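PDB 4NES: UDP-N-acetylglucosamine 2-epimerase from Methanocaldococcus jannaschii, which probably catalyses the reversible epimerisation at C-2 of UDP-N-acetylglucosamine to UDP-N-acetylmannosamine, the activated donor of N-acetylmannosamine residues. Local coordinates for residues D112-A118 with S140-P146; V134-H138 with L154-I159; M1-I6 with E85-V91; E216-N220 with V323-K327; E223-E227 with K327-I331. All coordinates share one frame; numbering follows the deposited sequence.

Interaction 1 (D112-A118 with S140-P146); sequences DVAHVEA and SSYLFAP
His115 and its neighbours pair in parallel with Tyr142 to Phe144, the bridges running Ala114 to Tyr142, His115 to Leu143 and Val116 to Phe144. Backbone bonds do most of the joining. His115 N donates to Tyr142 O at 2.9 Å, almost straight at 175°, and His115 O takes Phe144 N. At the start Val113 O is gripped twice, by Ser141 N at 2.7 Å and by Tyr142 N. At the far end Phe144 O receives Ala118 N at 3.0 Å, with a weak second bond from Glu117 N. One water accepts from Val113 N and hydrogen-bonds Ser141 OG.

The two strands belong to the beta-alpha-beta unit 112-116, 128-138, 142-145 in the N-terminal Rossmann-like domain of a GT-B fold. Just past the first strand, the Glu117 side chain, salt-bridged to Lys15, is about 7 Å from bound UDP.

Apolar contacts divide between the two faces. On one, Ala114 CB lies at the edge of the Phe144 ring, 3.8 Å from CE2, and Val116 CG2 approaches CD2 of the same ring obliquely; helix 353-363 packs on this side. On the other, Ala118 CB meets Leu143 CB at 3.7 Å. Ser140 OG sits 3.2 Å from His115 CB and bonds to Thr136 O. With CG anti to the backbone N (chi1 -171°), the His115 ring leads away from 140-146, its ND1 bonded to Asp137 and its NE2 to Gly94 O.

Interaction 2 (V134-H138 with L154-I159); sequences VLTDH and LLREGI
His138, Glu157 and Asp137 have the most surface buried where the end of helix 128-138 meets the end of helix 148-156. His138 NE2 donates to Glu157 OE1 at 2.8 Å, with an N-H...O angle of 153°. The oxygen is met on its anti side, somewhat out of the carboxylate plane, although the ring and carboxylate planes are nearly parallel, 9° apart. The Glu157 chain, extended beyond CG, crosses the imidazole at about a right angle and also brings CB to 3.6 Å from His138 NE2.

Ile159 CD1 covers one face of the same ring in a CH-pi contact, 4.1 Å from the His138 ring centroid and close to its normal. The ring is thus fixed by a bond at its edge and a methyl over its face. A Schellman motif with Gly158 at C-prime ends helix 148-156 and leads the chain into Ile159, with Ile159 N bonded to Leu154 O.

Asp137 points toward segment 154-159, and Leu154 CD2 packs 3.5 Å from Asp137 OD2. The carboxylate itself is held by His115 through OD1, and by Arg121 and the Gly119 amide through OD2.

The site also lies at the dimer interface, where the His138 ring meets that of His138 of the second subunit, the planes inclined. Arg121 and Arg125 of the same chain form salt bridges with Glu157 OE2, so the carboxylate joins a buried charge network; the arginines probably help stabilise its negative charge while OE1 accepts from the histidine, orienting that ring at the subunit boundary.

Interaction 3 (M1-I6 with E85-V91); sequences MKLSII and EKPDVVV
Glu85, the last residue of helix 67-85, receives Lys2 NZ twice: a salt bridge to OE1, short at 2.5 Å, on its anti lone pair, and a hydrogen bond to its backbone O at 2.8 Å. The lysine chain is fully extended, with CG anti to the backbone N (chi1 -174°), and this stretches it alongside Pro87 to the helix end. Glu85 OE2 has its own partner in Tyr58. Lys86 leaves the helix with positive phi. Pro87 then brings CB and CG against Ser4, CG 3.2 Å from Ser4 OG.

Asp88 N donates to Lys2 O at 2.9 Å, and its carboxylate forms a salt bridge with the chain's terminal amine, Met1 N to Asp88 OD2 at 3.0 Å, on the syn lone pair; Met1 is a selenomethionine. From here strands 3-7 and 89-93 run parallel as neighbours near the middle of the Rossmann-like sheet of the N-terminal domain.

Val89 O takes Ser4 N. Val90 places CG1 3.6 Å from Ile6 CD1, on the face where helix 67-85 packs. Val91 N donates to Ser4 O at 2.9 Å and its O accepts Ile6 N, while CG2 turns to the other face and touches Leu3 CD1 at 4.1 Å.

Interaction 4 (E216-N220 with V323-K327); sequences ERLKN and VGDNK
Asn220 and Asp325 carry the polar link. Asn220 ND2 donates to Asp325 OD2 at 3.0 Å, nearly straight at 168°. The acceptor uses its syn lone pair and lies in the amide plane, though amide and carboxylate planes stand almost perpendicular, 85° apart. Asp325 CG is anti to its backbone N (chi1 178°), which carries the carboxylate across to the helix. A water lies between two backbone carbonyls, 3.2 Å from Asn220 O and at a longer, weak distance from Asp325 O, with more acceptors in reach than protons.

Arg217 runs beside Asp325 without a directed bond. Its CG lies 3.2 Å from Asp325 OD2, and Asp325 CB rests over one guanidinium face, toward the rim. Arg217 NH1 is 4.1 Å from Asp325 OD2, and no N-H points at that oxygen; NE bonds to Asn211 instead.

The loop between strand 320-322 and helix 327-338 forms a type II' turn from Val323 to Asn326, the N-cap residue, whose OD1 accepts from Lys329 N. The contact ties it to helix 215-232 at the surface of the C-terminal Rossmann-like domain. Asp325 is therefore bound directly by a neutral amide, while the nearby arginine probably adds electrostatic stabilisation.

Interaction 5 (E223-E227 with K327-I331); sequences EGIFE and KEKLI
This is a partly buried helix-helix contact in the C-terminal domain, between the middle of helix 215-232 and the first turn of helix 327-338. The short axes come within 9.3 Å and cross at -35°. Gly224 allows the close approach: its CA lies 3.9 Å from Lys327 CB, and Leu330 CD2 sits 3.6 Å from Gly224 O, up against the bare backbone.

Both helices accompany the six-stranded parallel sheet of the C-terminal half of the GT-B fold. Helix 215-232 lies between strands 201-205 and 235-239 in the chain; strand 320-322, at one border of the sheet, precedes helix 327-338. Leu330 and Ile331 extend the apolar seam to Ile228, and Ile331 also reaches Ile231, both on the first helix. Further along, Ile331 O accepts from Tyr232 OH.

Toward solvent the seam is bordered by charge. Lys327 runs out extended beyond CG, and its CG lies between the backbone N and the carbonyl carbon (chi1 80°), a turn that sends the chain across to the first helix. There Glu223 and Glu227, one helical turn apart, form a salt-bridge network with it. Lys327 NZ donates to Glu227 OE1 at 2.8 Å, but a clash with Glu223 OE1 leaves the NZ position, and so both bridges, less certain in detail. Glu227 OE2 lies alongside the Lys327 methylenes, with Ile331 CG1 at van der Waals distance.

Overall arrangement
From the N terminus, interaction 3 closes the first long loop, setting strand 3-7 beside strand 89-93. Strand 112-116 is the next neighbour in that sheet, so interaction 1 continues directly from it, through backbone bonds between Val90 and both Asp112 and Ala114. Interactions 1 and 2 cross along the chain: helix 128-138 lies between the strands of interaction 1, and interaction 2 brings its end to that of helix 148-156, around strand 142-145. Interactions 4 and 5 lie in the other domain, centres about 34 and 38 Å from that of interaction 1. Interaction 5 is staggered one step further along both sides, so the two overlap along the chain, neither enclosing the other, and meet at Lys327.

Interaction 1 (D112-A118 with S140-P146)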
# COMPACT_ATOMS: atom_id res chain seq x y z
N ASP A 112 -4.88 -1.67 14.84
CA ASP A 112 -3.77 -2.61 14.62
C ASP A 112 -4.13 -3.70 13.62
O ASP A 112 -5.20 -4.32 13.70
CB ASP A 112 -3.35 -3.27 15.94
CG ASP A 112 -2.62 -2.32 16.88
OD1 ASP A 112 -2.35 -1.16 16.50
OD2 ASP A 112 -2.31 -2.75 18.01
N VAL A 113 -3.22 -3.95 12.68
CA VAL A 113 -3.40 -5.00 11.69
C VAL A 113 -2.50 -6.20 12.01
O VAL A 113 -1.29 -6.05 12.23
CB VAL A 113 -3.05 -4.48 10.29
CG1 VAL A 113 -3.09 -5.61 9.26
CG2 VAL A 113 -4.00 -3.35 9.90
N ALA A 114 -3.11 -7.38 12.06
CA ALA A 114 -2.36 -8.62 12.22
C ALA A 114 -2.38 -9.38 10.91
O ALA A 114 -3.44 -9.74 10.42
CB ALA A 114 -2.97 -9.46 13.33
N HIS A 115 -1.20 -9.59 10.33
CA HIS A 115 -1.08 -10.23 9.03
C HIS A 115 -0.60 -11.67 9.20
O HIS A 115 0.54 -11.91 9.59
CB HIS A 115 -0.11 -9.46 8.13
CG HIS A 115 -0.10 -9.94 6.72
ND1 HIS A 115 0.97 -9.72 5.88
CD2 HIS A 115 -1.03 -10.61 5.99
CE1 HIS A 115 0.70 -10.24 4.69
NE2 HIS A 115 -0.50 -10.79 4.74
N VAL A 116 -1.49 -12.60 8.87
CA VAL A 116 -1.19 -14.02 8.92
C VAL A 116 -0.57 -14.41 7.59
O VAL A 116 -1.11 -14.08 6.53
CB VAL A 116 -2.48 -14.82 9.19
CG1 VAL A 116 -2.20 -16.33 9.22
CG2 VAL A 116 -3.13 -14.36 10.49
N GLU A 117 0.57 -15.09 7.65
CA GLU A 117 1.37 -15.47 6.48
C GLU A 117 2.09 -14.25 5.91
O GLU A 117 1.97 -13.90 4.73
CB GLU A 117 0.55 -16.23 5.42
CG GLU A 117 1.39 -17.04 4.45
CD GLU A 117 0.56 -17.65 3.35
OE1 GLU A 117 0.14 -16.92 2.41
OE2 GLU A 117 0.31 -18.87 3.42
N ALA A 118 2.86 -13.60 6.78
CA ALA A 118 3.61 -12.40 6.47
C ALA A 118 5.01 -12.74 5.98
O ALA A 118 5.60 -13.72 6.40
CB ALA A 118 3.68 -11.54 7.73
N SER A 140 1.45 -3.52 8.90
CA SER A 140 1.01 -4.47 9.92
C SER A 140 1.67 -4.21 11.27
O SER A 140 2.84 -3.84 11.34
CB SER A 140 1.34 -5.90 9.49
OG SER A 140 0.53 -6.29 8.40
N SER A 141 0.91 -4.43 12.34
CA SER A 141 1.44 -4.33 13.69
C SER A 141 1.94 -5.68 14.21
O SER A 141 2.84 -5.74 15.06
CB SER A 141 0.38 -3.77 14.63
OG SER A 141 0.15 -2.40 14.34
N TYR A 142 1.37 -6.77 13.70
CA TYR A 142 1.83 -8.12 14.00
C TYR A 142 2.05 -8.82 12.68
O TYR A 142 1.15 -8.84 11.83
CB TYR A 142 0.78 -8.90 14.80
CG TYR A 142 0.38 -8.28 16.11
CD1 TYR A 142 -0.59 -7.30 16.17
CD2 TYR A 142 0.96 -8.70 17.31
CE1 TYR A 142 -0.97 -6.74 17.36
CE2 TYR A 142 0.58 -8.14 18.52
CZ TYR A 142 -0.39 -7.16 18.53
OH TYR A 142 -0.78 -6.59 19.72
N LEU A 143 3.23 -9.40 12.51
CA LEU A 143 3.58 -10.09 11.28
C LEU A 143 3.84 -11.54 11.62
O LEU A 143 4.86 -11.87 12.24
CB LEU A 143 4.81 -9.46 10.63
CG LEU A 143 4.45 -8.06 10.11
CD1 LEU A 143 4.92 -6.97 11.04
CD2 LEU A 143 4.98 -7.83 8.71
N PHE A 144 2.89 -12.39 11.27
CA PHE A 144 2.99 -13.80 11.60
C PHE A 144 3.63 -14.54 10.44
O PHE A 144 2.97 -14.92 9.48
CB PHE A 144 1.60 -14.35 11.96
CG PHE A 144 1.02 -13.72 13.19
CD1 PHE A 144 1.64 -13.92 14.41
CD2 PHE A 144 -0.10 -12.90 13.12
CE1 PHE A 144 1.13 -13.33 15.56
CE2 PHE A 144 -0.62 -12.32 14.26
CZ PHE A 144 -0.00 -12.53 15.49
N ALA A 145 4.95 -14.70 10.54
CA ALA A 145 5.76 -15.29 9.48
C ALA A 145 5.76 -16.81 9.60
O ALA A 145 5.79 -17.36 10.70
CB ALA A 145 7.18 -14.74 9.55
N PRO A 146 5.71 -17.51 8.46
CA PRO A 146 5.65 -18.97 8.58
C PRO A 146 7.02 -19.60 8.80
O PRO A 146 7.10 -20.70 9.35
CB PRO A 146 5.08 -19.41 7.23
CG PRO A 146 5.52 -18.31 6.29
CD PRO A 146 5.42 -17.05 7.09
O HOH W 1 -1.13 -1.97 11.93

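Interaction 2 (V134-H138 with L154-I159)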
# COMPACT_ATOMS: atom_id res chain seq x y z
N VAL A 134 3.52 -7.28 0.13
CA VAL A 134 4.54 -6.31 0.52
C VAL A 134 3.89 -5.09 1.19
O VAL A 134 4.29 -4.69 2.28
CB VAL A 134 5.40 -5.85 -0.68
CG1 VAL A 134 6.29 -4.67 -0.29
CG2 VAL A 134 6.26 -7.00 -1.20
N LEU A 135 2.86 -4.54 0.56
CA LEU A 135 2.20 -3.37 1.12
C LEU A 135 1.57 -3.67 2.47
O LEU A 135 1.74 -2.92 3.44
CB LEU A 135 1.14 -2.84 0.15
CG LEU A 135 1.70 -2.32 -1.18
CD1 LEU A 135 0.58 -1.68 -1.98
CD2 LEU A 135 2.83 -1.33 -0.96
N THR A 136 0.89 -4.81 2.56
CA THR A 136 0.26 -5.20 3.81
C THR A 136 1.30 -5.37 4.92
O THR A 136 1.07 -4.91 6.05
CB THR A 136 -0.54 -6.50 3.64
OG1 THR A 136 -1.61 -6.28 2.72
CG2 THR A 136 -1.12 -6.95 4.96
N ASP A 137 2.42 -6.01 4.61
CA ASP A 137 3.46 -6.21 5.62
C ASP A 137 3.93 -4.87 6.18
O ASP A 137 4.21 -4.77 7.37
CB ASP A 137 4.65 -7.00 5.05
CG ASP A 137 4.37 -8.49 4.90
OD1 ASP A 137 3.44 -8.99 5.56
OD2 ASP A 137 5.10 -9.15 4.13
N HIS A 138 4.00 -3.84 5.34
CA HIS A 138 4.51 -2.57 5.80
C HIS A 138 3.52 -1.72 6.59
O HIS A 138 3.89 -0.67 7.10
CB HIS A 138 5.12 -1.79 4.64
CG HIS A 138 6.45 -2.31 4.24
ND1 HIS A 138 7.62 -1.83 4.77
CD2 HIS A 138 6.80 -3.33 3.41
CE1 HIS A 138 8.65 -2.50 4.27
NE2 HIS A 138 8.16 -3.42 3.43
N LEU A 154 11.37 -9.84 5.91
CA LEU A 154 10.82 -8.68 6.58
C LEU A 154 11.92 -7.79 7.18
O LEU A 154 11.87 -6.57 7.04
CB LEU A 154 9.85 -9.12 7.67
CG LEU A 154 8.63 -9.85 7.10
CD1 LEU A 154 7.89 -10.62 8.16
CD2 LEU A 154 7.69 -8.84 6.44
N LEU A 155 12.91 -8.40 7.82
CA LEU A 155 14.02 -7.64 8.41
C LEU A 155 14.79 -6.86 7.34
O LEU A 155 15.19 -5.72 7.56
CB LEU A 155 14.96 -8.56 9.19
CG LEU A 155 14.39 -9.18 10.46
CD1 LEU A 155 15.36 -10.21 11.03
CD2 LEU A 155 14.06 -8.11 11.49
N ARG A 156 14.96 -7.47 6.17
CA ARG A 156 15.67 -6.85 5.06
C ARG A 156 14.92 -5.63 4.50
O ARG A 156 15.51 -4.76 3.86
CB ARG A 156 15.90 -7.88 3.94
CG ARG A 156 16.95 -7.48 2.94
CD ARG A 156 16.75 -8.20 1.61
NE ARG A 156 16.85 -7.27 0.49
CZ ARG A 156 15.81 -6.83 -0.22
NH1 ARG A 156 14.58 -7.25 0.06
NH2 ARG A 156 16.00 -5.98 -1.22
N GLU A 157 13.61 -5.57 4.75
CA GLU A 157 12.80 -4.42 4.36
C GLU A 157 12.61 -3.45 5.52
O GLU A 157 11.74 -2.57 5.47
CB GLU A 157 11.46 -4.86 3.77
CG GLU A 157 11.62 -5.66 2.49
CD GLU A 157 10.32 -6.23 1.95
OE1 GLU A 157 9.23 -5.84 2.43
OE2 GLU A 157 10.40 -7.08 1.03
N GLY A 158 13.42 -3.62 6.57
CA GLY A 158 13.50 -2.65 7.64
C GLY A 158 12.40 -2.72 8.68
O GLY A 158 12.28 -1.83 9.51
N ILE A 159 11.60 -3.78 8.64
CA ILE A 159 10.52 -3.93 9.61
C ILE A 159 11.11 -4.30 10.96
O ILE A 159 12.04 -5.09 11.05
CB ILE A 159 9.49 -4.96 9.12
CG1 ILE A 159 8.68 -4.35 7.96
CG2 ILE A 159 8.54 -5.41 10.23
CD1 ILE A 159 8.01 -5.37 7.09

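Interaction 3 (M1-I6 with E85-V91)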
# COMPACT_ATOMS: atom_id res chain seq x y z
N MSE A 1 -10.04 -5.93 23.00
CA MSE A 1 -11.45 -5.68 23.23
C MSE A 1 -12.32 -6.42 22.25
O MSE A 1 -13.33 -7.03 22.61
CB MSE A 1 -11.74 -4.20 23.06
CG MSE A 1 -11.21 -3.38 24.18
SE MSE A 1 -12.21 -3.76 25.79
CE MSE A 1 -13.37 -2.26 25.54
N LYS A 2 -11.92 -6.34 20.99
CA LYS A 2 -12.74 -6.80 19.89
C LYS A 2 -11.85 -7.03 18.68
O LYS A 2 -11.01 -6.20 18.32
CB LYS A 2 -13.78 -5.72 19.58
CG LYS A 2 -14.81 -6.09 18.55
CD LYS A 2 -15.86 -4.98 18.52
CE LYS A 2 -16.98 -5.26 17.54
NZ LYS A 2 -18.04 -4.22 17.67
N LEU A 3 -12.08 -8.16 18.02
CA LEU A 3 -11.27 -8.58 16.89
C LEU A 3 -12.16 -8.77 15.67
O LEU A 3 -13.22 -9.38 15.77
CB LEU A 3 -10.58 -9.90 17.25
CG LEU A 3 -9.62 -10.54 16.24
CD1 LEU A 3 -8.55 -11.33 17.00
CD2 LEU A 3 -10.35 -11.47 15.29
N SER A 4 -11.73 -8.25 14.53
CA SER A 4 -12.43 -8.51 13.27
C SER A 4 -11.53 -9.29 12.33
O SER A 4 -10.39 -8.90 12.09
CB SER A 4 -12.84 -7.21 12.58
OG SER A 4 -13.76 -6.47 13.37
N ILE A 5 -12.03 -10.40 11.81
CA ILE A 5 -11.35 -11.13 10.74
C ILE A 5 -11.95 -10.67 9.43
O ILE A 5 -13.17 -10.70 9.27
CB ILE A 5 -11.56 -12.63 10.86
CG1 ILE A 5 -10.94 -13.16 12.15
CG2 ILE A 5 -10.95 -13.34 9.67
CD1 ILE A 5 -11.27 -14.62 12.44
N ILE A 6 -11.11 -10.23 8.50
CA ILE A 6 -11.59 -9.85 7.18
C ILE A 6 -11.05 -10.84 6.16
O ILE A 6 -9.84 -11.06 6.10
CB ILE A 6 -11.10 -8.43 6.81
CG1 ILE A 6 -11.57 -7.44 7.88
CG2 ILE A 6 -11.59 -8.03 5.42
CD1 ILE A 6 -11.14 -6.01 7.63
N GLU A 85 -18.15 -0.74 14.02
CA GLU A 85 -17.81 -1.80 14.98
C GLU A 85 -16.59 -1.50 15.83
O GLU A 85 -16.46 -2.01 16.94
CB GLU A 85 -17.65 -3.14 14.26
CG GLU A 85 -18.94 -3.66 13.62
CD GLU A 85 -20.05 -3.95 14.63
OE1 GLU A 85 -19.77 -4.01 15.85
OE2 GLU A 85 -21.20 -4.13 14.19
N LYS A 86 -15.69 -0.67 15.31
CA LYS A 86 -14.49 -0.26 16.06
C LYS A 86 -13.73 -1.39 16.77
O LYS A 86 -13.52 -1.33 17.98
CB LYS A 86 -14.84 0.87 17.03
CG LYS A 86 -15.46 2.08 16.33
CD LYS A 86 -15.70 3.23 17.30
CE LYS A 86 -16.64 2.84 18.43
NZ LYS A 86 -18.03 2.55 17.98
N PRO A 87 -13.30 -2.42 16.02
CA PRO A 87 -12.46 -3.43 16.66
C PRO A 87 -11.11 -2.80 16.98
O PRO A 87 -10.78 -1.75 16.41
CB PRO A 87 -12.28 -4.49 15.57
CG PRO A 87 -12.37 -3.71 14.29
CD PRO A 87 -13.41 -2.64 14.56
N ASP A 88 -10.33 -3.40 17.86
CA ASP A 88 -8.99 -2.84 18.03
C ASP A 88 -7.90 -3.69 17.37
O ASP A 88 -6.74 -3.29 17.36
CB ASP A 88 -8.67 -2.51 19.48
CG ASP A 88 -8.88 -3.67 20.41
OD1 ASP A 88 -8.92 -4.82 19.95
OD2 ASP A 88 -9.00 -3.43 21.63
N VAL A 89 -8.27 -4.85 16.83
CA VAL A 89 -7.37 -5.58 15.94
C VAL A 89 -8.15 -6.11 14.74
O VAL A 89 -9.28 -6.59 14.88
CB VAL A 89 -6.69 -6.78 16.66
CG1 VAL A 89 -5.74 -7.49 15.71
CG2 VAL A 89 -5.96 -6.34 17.92
N VAL A 90 -7.54 -6.00 13.56
CA VAL A 90 -8.03 -6.62 12.33
C VAL A 90 -7.06 -7.70 11.89
O VAL A 90 -5.84 -7.46 11.82
CB VAL A 90 -8.22 -5.54 11.24
CG1 VAL A 90 -8.24 -6.15 9.83
CG2 VAL A 90 -9.49 -4.75 11.50
N VAL A 91 -7.58 -8.88 11.60
CA VAL A 91 -6.77 -9.99 11.13
C VAL A 91 -7.04 -10.22 9.65
O VAL A 91 -8.19 -10.35 9.24
CB VAL A 91 -7.08 -11.29 11.91
CG1 VAL A 91 -6.36 -12.47 11.30
CG2 VAL A 91 -6.66 -11.14 13.37

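Interaction 4 (E216-N220 with V323-K327)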
# COMPACT_ATOMS: atom_id res chain seq x y z
N GLU A 216 -0.60 -17.01 -24.84
CA GLU A 216 0.49 -17.87 -25.29
C GLU A 216 1.18 -18.60 -24.12
O GLU A 216 1.70 -19.71 -24.30
CB GLU A 216 1.45 -17.11 -26.22
CG GLU A 216 0.76 -16.55 -27.49
CD GLU A 216 0.23 -17.63 -28.44
OE1 GLU A 216 1.00 -18.55 -28.78
OE2 GLU A 216 -0.94 -17.56 -28.86
N ARG A 217 1.14 -18.03 -22.92
CA ARG A 217 1.60 -18.77 -21.74
C ARG A 217 0.64 -19.92 -21.44
O ARG A 217 1.07 -21.04 -21.16
CB ARG A 217 1.73 -17.87 -20.51
CG ARG A 217 3.11 -17.28 -20.29
CD ARG A 217 3.27 -16.71 -18.88
NE ARG A 217 3.51 -17.74 -17.87
CZ ARG A 217 4.71 -18.15 -17.47
NH1 ARG A 217 5.80 -17.62 -18.02
NH2 ARG A 217 4.82 -19.08 -16.54
N LEU A 218 -0.66 -19.63 -21.49
CA LEU A 218 -1.67 -20.66 -21.25
C LEU A 218 -1.58 -21.77 -22.29
O LEU A 218 -1.67 -22.95 -21.96
CB LEU A 218 -3.06 -20.04 -21.23
CG LEU A 218 -4.23 -20.95 -20.82
CD1 LEU A 218 -3.94 -21.63 -19.49
CD2 LEU A 218 -5.50 -20.14 -20.74
N LYS A 219 -1.42 -21.38 -23.56
CA LYS A 219 -1.24 -22.36 -24.63
C LYS A 219 -0.01 -23.23 -24.39
O LYS A 219 -0.05 -24.45 -24.57
CB LYS A 219 -1.13 -21.65 -25.98
CG LYS A 219 -0.59 -22.54 -27.08
CD LYS A 219 -0.54 -21.82 -28.42
CE LYS A 219 -1.93 -21.56 -28.95
NZ LYS A 219 -1.90 -20.85 -30.26
N ASN A 220 1.09 -22.59 -23.98
CA ASN A 220 2.32 -23.33 -23.69
C ASN A 220 2.14 -24.37 -22.59
O ASN A 220 2.67 -25.47 -22.67
CB ASN A 220 3.45 -22.38 -23.31
CG ASN A 220 4.11 -21.75 -24.52
OD1 ASN A 220 3.96 -22.23 -25.64
ND2 ASN A 220 4.85 -20.67 -24.29
N VAL A 323 9.15 -24.93 -13.13
CA VAL A 323 9.28 -25.15 -14.57
C VAL A 323 8.67 -24.07 -15.45
O VAL A 323 8.79 -24.11 -16.68
CB VAL A 323 8.67 -26.52 -14.99
CG1 VAL A 323 9.37 -27.65 -14.27
CG2 VAL A 323 7.17 -26.54 -14.73
N GLY A 324 7.99 -23.10 -14.83
CA GLY A 324 7.32 -22.05 -15.56
C GLY A 324 6.42 -22.54 -16.68
O GLY A 324 5.58 -23.44 -16.49
N ASP A 325 6.67 -21.93 -17.84
CA ASP A 325 5.97 -22.04 -19.12
C ASP A 325 6.57 -23.16 -19.97
O ASP A 325 5.98 -23.59 -20.97
CB ASP A 325 6.24 -20.69 -19.83
CG ASP A 325 5.64 -20.58 -21.21
OD1 ASP A 325 6.11 -21.25 -22.16
OD2 ASP A 325 4.74 -19.75 -21.39
N ASN A 326 7.75 -23.62 -19.57
CA ASN A 326 8.65 -24.37 -20.44
C ASN A 326 8.32 -25.86 -20.48
O ASN A 326 8.41 -26.54 -19.46
CB ASN A 326 10.08 -24.16 -19.93
CG ASN A 326 11.15 -24.77 -20.83
OD1 ASN A 326 11.07 -25.92 -21.25
ND2 ASN A 326 12.19 -23.99 -21.10
N LYS A 327 7.96 -26.39 -21.65
CA LYS A 327 7.53 -27.78 -21.70
C LYS A 327 8.68 -28.76 -21.53
O LYS A 327 8.51 -29.84 -20.97
CB LYS A 327 6.67 -28.09 -22.95
CG LYS A 327 7.41 -28.32 -24.24
CD LYS A 327 6.40 -28.47 -25.38
CE LYS A 327 7.08 -28.72 -26.71
NZ LYS A 327 6.07 -29.03 -27.77
O HOH W 2 4.64 -26.67 -20.44

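Interaction 5 (E223-E227 with K327-I331)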
# COMPACT_ATOMS: atom_id res chain seq x y z
N GLU A 223 -0.05 -27.25 -23.91
CA GLU A 223 0.83 -28.06 -24.75
C GLU A 223 1.69 -28.97 -23.88
O GLU A 223 1.82 -30.17 -24.14
CB GLU A 223 1.76 -27.16 -25.58
CG GLU A 223 1.88 -27.51 -27.06
CD GLU A 223 2.77 -28.70 -27.35
OE1 GLU A 223 3.84 -28.50 -27.97
OE2 GLU A 223 2.41 -29.84 -26.98
N GLY A 224 2.26 -28.39 -22.83
CA GLY A 224 3.07 -29.14 -21.88
C GLY A 224 2.31 -30.29 -21.24
O GLY A 224 2.84 -31.39 -21.11
N ILE A 225 1.07 -30.04 -20.84
CA ILE A 225 0.26 -31.09 -20.24
C ILE A 225 -0.05 -32.21 -21.25
O ILE A 225 0.06 -33.39 -20.92
CB ILE A 225 -1.04 -30.54 -19.62
CG1 ILE A 225 -0.72 -29.55 -18.50
CG2 ILE A 225 -1.91 -31.68 -19.11
CD1 ILE A 225 0.01 -30.16 -17.31
N PHE A 226 -0.42 -31.83 -22.47
CA PHE A 226 -0.67 -32.81 -23.53
C PHE A 226 0.56 -33.71 -23.73
O PHE A 226 0.43 -34.92 -23.95
CB PHE A 226 -0.97 -32.08 -24.84
CG PHE A 226 -2.42 -31.78 -25.07
CD1 PHE A 226 -3.15 -31.03 -24.17
CD2 PHE A 226 -3.06 -32.23 -26.22
CE1 PHE A 226 -4.49 -30.74 -24.39
CE2 PHE A 226 -4.40 -31.95 -26.45
CZ PHE A 226 -5.11 -31.20 -25.53
N GLU A 227 1.74 -33.12 -23.65
CA GLU A 227 2.98 -33.85 -23.87
C GLU A 227 3.33 -34.81 -22.73
O GLU A 227 3.79 -35.92 -22.98
CB GLU A 227 4.12 -32.86 -24.11
CG GLU A 227 5.18 -33.36 -25.05
CD GLU A 227 6.01 -32.22 -25.59
OE1 GLU A 227 5.50 -31.48 -26.46
OE2 GLU A 227 7.16 -32.07 -25.14
N LYS A 327 7.96 -26.39 -21.65
CA LYS A 327 7.53 -27.78 -21.70
C LYS A 327 8.68 -28.76 -21.53
O LYS A 327 8.51 -29.84 -20.97
CB LYS A 327 6.67 -28.09 -22.95
CG LYS A 327 7.41 -28.32 -24.24
CD LYS A 327 6.40 -28.47 -25.38
CE LYS A 327 7.08 -28.72 -26.71
NZ LYS A 327 6.07 -29.03 -27.77
N GLU A 328 9.88 -28.38 -21.97
CA GLU A 328 11.04 -29.24 -21.81
C GLU A 328 11.42 -29.34 -20.33
O GLU A 328 11.76 -30.42 -19.84
CB GLU A 328 12.23 -28.72 -22.63
CG GLU A 328 11.85 -28.13 -23.97
CD GLU A 328 11.53 -29.17 -25.03
OE1 GLU A 328 12.16 -30.25 -25.02
OE2 GLU A 328 10.67 -28.89 -25.87
N LYS A 329 11.35 -28.22 -19.62
CA LYS A 329 11.59 -28.23 -18.19
C LYS A 329 10.54 -29.08 -17.49
O LYS A 329 10.84 -29.79 -16.53
CB LYS A 329 11.58 -26.81 -17.61
CG LYS A 329 12.84 -25.99 -17.87
CD LYS A 329 12.82 -24.70 -17.06
CE LYS A 329 14.10 -23.88 -17.23
NZ LYS A 329 14.13 -23.15 -18.52
N LEU A 330 9.30 -29.00 -17.97
CA LEU A 330 8.22 -29.78 -17.39
C LEU A 330 8.45 -31.28 -17.59
O LEU A 330 8.29 -32.07 -16.66
CB LEU A 330 6.88 -29.36 -17.98
CG LEU A 330 5.66 -30.19 -17.59
CD1 LEU A 330 5.43 -30.14 -16.09
CD2 LEU A 330 4.44 -29.67 -18.34
N ILE A 331 8.85 -31.66 -18.80
CA ILE A 331 9.11 -33.07 -19.08
C ILE A 331 10.22 -33.63 -18.20
O ILE A 331 10.07 -34.70 -17.61
CB ILE A 331 9.44 -33.29 -20.58
CG1 ILE A 331 8.22 -32.97 -21.44
CG2 ILE A 331 9.90 -34.72 -20.82
CD1 ILE A 331 6.96 -33.72 -21.04